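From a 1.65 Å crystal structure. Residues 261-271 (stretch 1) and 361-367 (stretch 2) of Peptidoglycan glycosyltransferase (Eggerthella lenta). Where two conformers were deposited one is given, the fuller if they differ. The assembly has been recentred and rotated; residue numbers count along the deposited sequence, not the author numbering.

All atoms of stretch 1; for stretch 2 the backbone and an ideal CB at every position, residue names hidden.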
# COMPACT_ATOMS: atom_id res chain seq x y z
N ALA A 261 4.12 -7.56 -13.85
CA ALA A 261 4.38 -6.74 -12.68
C ALA A 261 4.57 -5.28 -13.11
O ALA A 261 4.10 -4.35 -12.44
CB ALA A 261 5.61 -7.24 -11.94
N GLU A 262 5.27 -5.08 -14.22
CA GLU A 262 5.51 -3.72 -14.69
C GLU A 262 4.21 -3.02 -15.08
O GLU A 262 4.07 -1.80 -14.93
CB GLU A 262 6.57 -3.70 -15.80
CG GLU A 262 7.97 -3.96 -15.23
CD GLU A 262 9.07 -4.00 -16.27
OE1 GLU A 262 8.75 -4.03 -17.47
OE2 GLU A 262 10.26 -4.01 -15.86
N SER A 263 3.24 -3.80 -15.57
CA SER A 263 1.94 -3.24 -15.92
C SER A 263 1.20 -2.67 -14.71
O SER A 263 0.33 -1.80 -14.86
CB SER A 263 1.07 -4.29 -16.63
OG SER A 263 1.66 -4.72 -17.84
N PHE A 264 1.54 -3.16 -13.52
CA PHE A 264 0.92 -2.70 -12.28
C PHE A 264 1.78 -1.65 -11.60
O PHE A 264 1.44 -1.18 -10.52
CB PHE A 264 0.73 -3.86 -11.30
CG PHE A 264 -0.50 -4.68 -11.57
CD1 PHE A 264 -1.68 -4.44 -10.87
CD2 PHE A 264 -0.46 -5.74 -12.46
CE1 PHE A 264 -2.80 -5.21 -11.08
CE2 PHE A 264 -1.59 -6.52 -12.68
CZ PHE A 264 -2.76 -6.25 -12.00
N GLY A 265 2.90 -1.29 -12.21
CA GLY A 265 3.67 -0.18 -11.67
C GLY A 265 5.04 -0.52 -11.12
O GLY A 265 5.78 0.39 -10.73
N PHE A 266 5.40 -1.80 -11.09
CA PHE A 266 6.75 -2.15 -10.66
C PHE A 266 7.78 -1.61 -11.66
O PHE A 266 7.54 -1.57 -12.87
CB PHE A 266 6.87 -3.67 -10.46
CG PHE A 266 6.19 -4.16 -9.21
CD1 PHE A 266 4.81 -4.31 -9.17
CD2 PHE A 266 6.92 -4.44 -8.06
CE1 PHE A 266 4.17 -4.74 -8.02
CE2 PHE A 266 6.29 -4.88 -6.90
CZ PHE A 266 4.91 -5.03 -6.87
N ASN A 267 8.92 -1.17 -11.13
CA ASN A 267 10.01 -0.59 -11.92
C ASN A 267 9.64 0.70 -12.63
O ASN A 267 10.27 1.07 -13.63
CB ASN A 267 10.59 -1.59 -12.93
CG ASN A 267 11.26 -2.77 -12.26
OD1 ASN A 267 11.72 -2.68 -11.12
ND2 ASN A 267 11.33 -3.88 -12.97
N LYS A 268 8.61 1.37 -12.12
CA LYS A 268 8.24 2.70 -12.61
C LYS A 268 8.39 3.72 -11.49
O LYS A 268 8.04 3.46 -10.35
CB LYS A 268 6.79 2.71 -13.10
CG LYS A 268 6.44 1.64 -14.10
CD LYS A 268 7.08 1.90 -15.46
CE LYS A 268 6.72 0.80 -16.44
NZ LYS A 268 5.26 0.53 -16.42
N GLU A 269 8.94 4.88 -11.81
CA GLU A 269 8.97 5.95 -10.84
C GLU A 269 7.60 6.61 -10.85
O GLU A 269 7.15 7.13 -11.87
CB GLU A 269 10.09 6.95 -11.14
CG GLU A 269 11.44 6.52 -10.57
CD GLU A 269 12.61 7.27 -11.17
OE1 GLU A 269 13.04 6.90 -12.29
OE2 GLU A 269 13.10 8.23 -10.54
N ILE A 270 6.92 6.54 -9.72
CA ILE A 270 5.59 7.10 -9.63
C ILE A 270 5.67 8.42 -8.88
O ILE A 270 6.23 8.50 -7.79
CB ILE A 270 4.62 6.11 -8.96
CG1 ILE A 270 4.29 5.00 -9.96
CG2 ILE A 270 3.35 6.82 -8.50
CD1 ILE A 270 3.95 3.67 -9.33
N ASP A 271 5.13 9.47 -9.50
CA ASP A 271 5.17 10.81 -8.95
C ASP A 271 4.29 10.87 -7.70
O ASP A 271 3.16 10.38 -7.70
CB ASP A 271 4.67 11.77 -10.02
CG ASP A 271 4.87 13.23 -9.66
OD1 ASP A 271 5.82 13.55 -8.91
OD2 ASP A 271 4.09 14.06 -10.15
N UNK A 361 -5.85 9.07 -15.13
CA UNK A 361 -5.28 7.73 -15.31
C UNK A 361 -3.76 7.74 -15.22
O UNK A 361 -3.09 8.58 -15.82
CB UNK A 361 -5.71 7.15 -16.66
N UNK A 362 -3.21 6.78 -14.48
CA UNK A 362 -1.78 6.55 -14.48
C UNK A 362 -1.44 5.46 -15.49
O UNK A 362 -0.64 5.68 -16.40
CB UNK A 362 -1.29 6.17 -13.08
N UNK A 363 -2.05 4.29 -15.33
CA UNK A 363 -1.82 3.21 -16.29
C UNK A 363 -2.96 2.19 -16.32
O UNK A 363 -3.72 2.05 -15.36
CB UNK A 363 -0.51 2.50 -15.96
N UNK A 364 -3.09 1.49 -17.44
CA UNK A 364 -4.02 0.37 -17.55
C UNK A 364 -3.26 -0.91 -17.24
O UNK A 364 -2.46 -1.36 -18.06
CB UNK A 364 -4.66 0.31 -18.94
N UNK A 365 -3.50 -1.51 -16.07
CA UNK A 365 -2.78 -2.73 -15.69
C UNK A 365 -3.25 -3.95 -16.47
O UNK A 365 -2.44 -4.67 -17.05
CB UNK A 365 -2.94 -2.99 -14.19
N UNK A 366 -4.56 -4.19 -16.46
CA UNK A 366 -5.16 -5.31 -17.17
C UNK A 366 -6.49 -4.85 -17.76
O UNK A 366 -6.94 -3.74 -17.48
CB UNK A 366 -5.35 -6.51 -16.25
N UNK A 367 -7.12 -5.69 -18.58
CA UNK A 367 -8.42 -5.35 -19.16
C UNK A 367 -9.53 -5.36 -18.12
O UNK A 367 -9.40 -5.96 -17.05
CB UNK A 367 -8.76 -6.32 -20.29

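Stretch 1 offers stretch 2 the end of a helix, with the carbonyl of Ser263 turned outward, the ring of Phe264 beside it, and Ile270 farther along.

At position 361 nothing of stretch 1 lies within 5.5 Å of the ideal CB, so the contact sets no demand and a polar or charged residue would do. It is Lys361, which makes no contact here.

Position 362 points its CA-to-CB bond toward stretch 1. A short side chain would leave the gap open; a longer apolar one could reach Ile270. The residue is Leu362, whose CD2 packs 4.1 Å from CG1 of Ile270.

Position 363, in extended conformation, also points toward stretch 1, its ideal CB 4.5 Å from Ser263 O. The near wall carries the carbonyl oxygens of Ser263 and Glu262, which disfavour an acid close by; beyond lies the aliphatic part of Lys268, whose NZ donates to Glu262 O at 3.0 Å. A long, flexible apolar side chain suits this place. Met363, present as selenomethionine, fills it and has the largest area of stretch 2 covered by stretch 1. Its SE lies 3.2 Å from Ser263 O and 3.6 Å from Gly265 N, while CE reaches to 4.3 Å from Lys268 CG.

Position 364 points away, and a polar residue is the natural expectation. Gln364 turns its amide back along its own stretch: NE2 donates to the O of position 366 at 2.9 Å. Its backbone serves the contact through water 1, whose O lies 3.0 Å from both Ser263 O and Gln364 O and donates to each, joining stretches that share no direct hydrogen bond.

Position 365 comes closest to the helix end, with its CA 4.8 Å from the CA of Ser263. The ideal CB points toward stretch 1, 3.5 Å from Ser263 O and 3.8 Å from Phe264 CE1, which leaves little room and favours a small residue. Ala365 fits: its CB sits 3.7 Å from the centroid of the Phe264 ring, only 6° off the normal, a CH-pi contact over one face. Its CA also makes a CA-H...O contact with Ser263 O at 3.4 Å.

At position 366 CA-to-CB points sideways, with the ideal CB 5.0 Å from Phe264 CZ. A medium-sized apolar side chain could close that distance, and beta-branched residues suit the extended backbone. Val366 brings CG1 to 4.1 Å from Phe264 CE2.

Position 367 is out of reach of stretch 1. Its phi/psi of -70/160 is compatible with an N-cap, for which serine, threonine, aspartate or asparagine would suit. Ser367 takes that role, its side chain capping a backbone N just past the stretch.

Stretch 2 361-367: KLMQAVS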
# COMPACT_ATOMS: atom_id res chain seq x y z
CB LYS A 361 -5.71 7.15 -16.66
CG LYS A 361 -5.04 5.82 -17.01
CD LYS A 361 -5.77 5.10 -18.14
CE LYS A 361 -5.63 5.83 -19.47
NZ LYS A 361 -6.38 5.12 -20.53
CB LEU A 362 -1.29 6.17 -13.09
CG LEU A 362 0.19 5.79 -13.01
CD1 LEU A 362 1.12 6.87 -13.58
CD2 LEU A 362 0.53 5.50 -11.57
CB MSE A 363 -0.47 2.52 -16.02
CG MSE A 363 -0.37 1.87 -14.67
SE MSE A 363 1.43 1.17 -14.37
CE MSE A 363 2.35 2.83 -13.95
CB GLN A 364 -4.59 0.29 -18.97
CG GLN A 364 -5.60 -0.84 -19.16
CD GLN A 364 -7.04 -0.36 -19.07
OE1 GLN A 364 -7.36 0.75 -19.49
NE2 GLN A 364 -7.92 -1.20 -18.51
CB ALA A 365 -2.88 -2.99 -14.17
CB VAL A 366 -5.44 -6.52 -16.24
CG1 VAL A 366 -4.14 -7.18 -15.78
CG2 VAL A 366 -6.30 -6.10 -15.05
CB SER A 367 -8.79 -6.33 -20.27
OG SER A 367 -9.12 -7.60 -19.73
O HOH W 1 0.43 -0.76 -17.65
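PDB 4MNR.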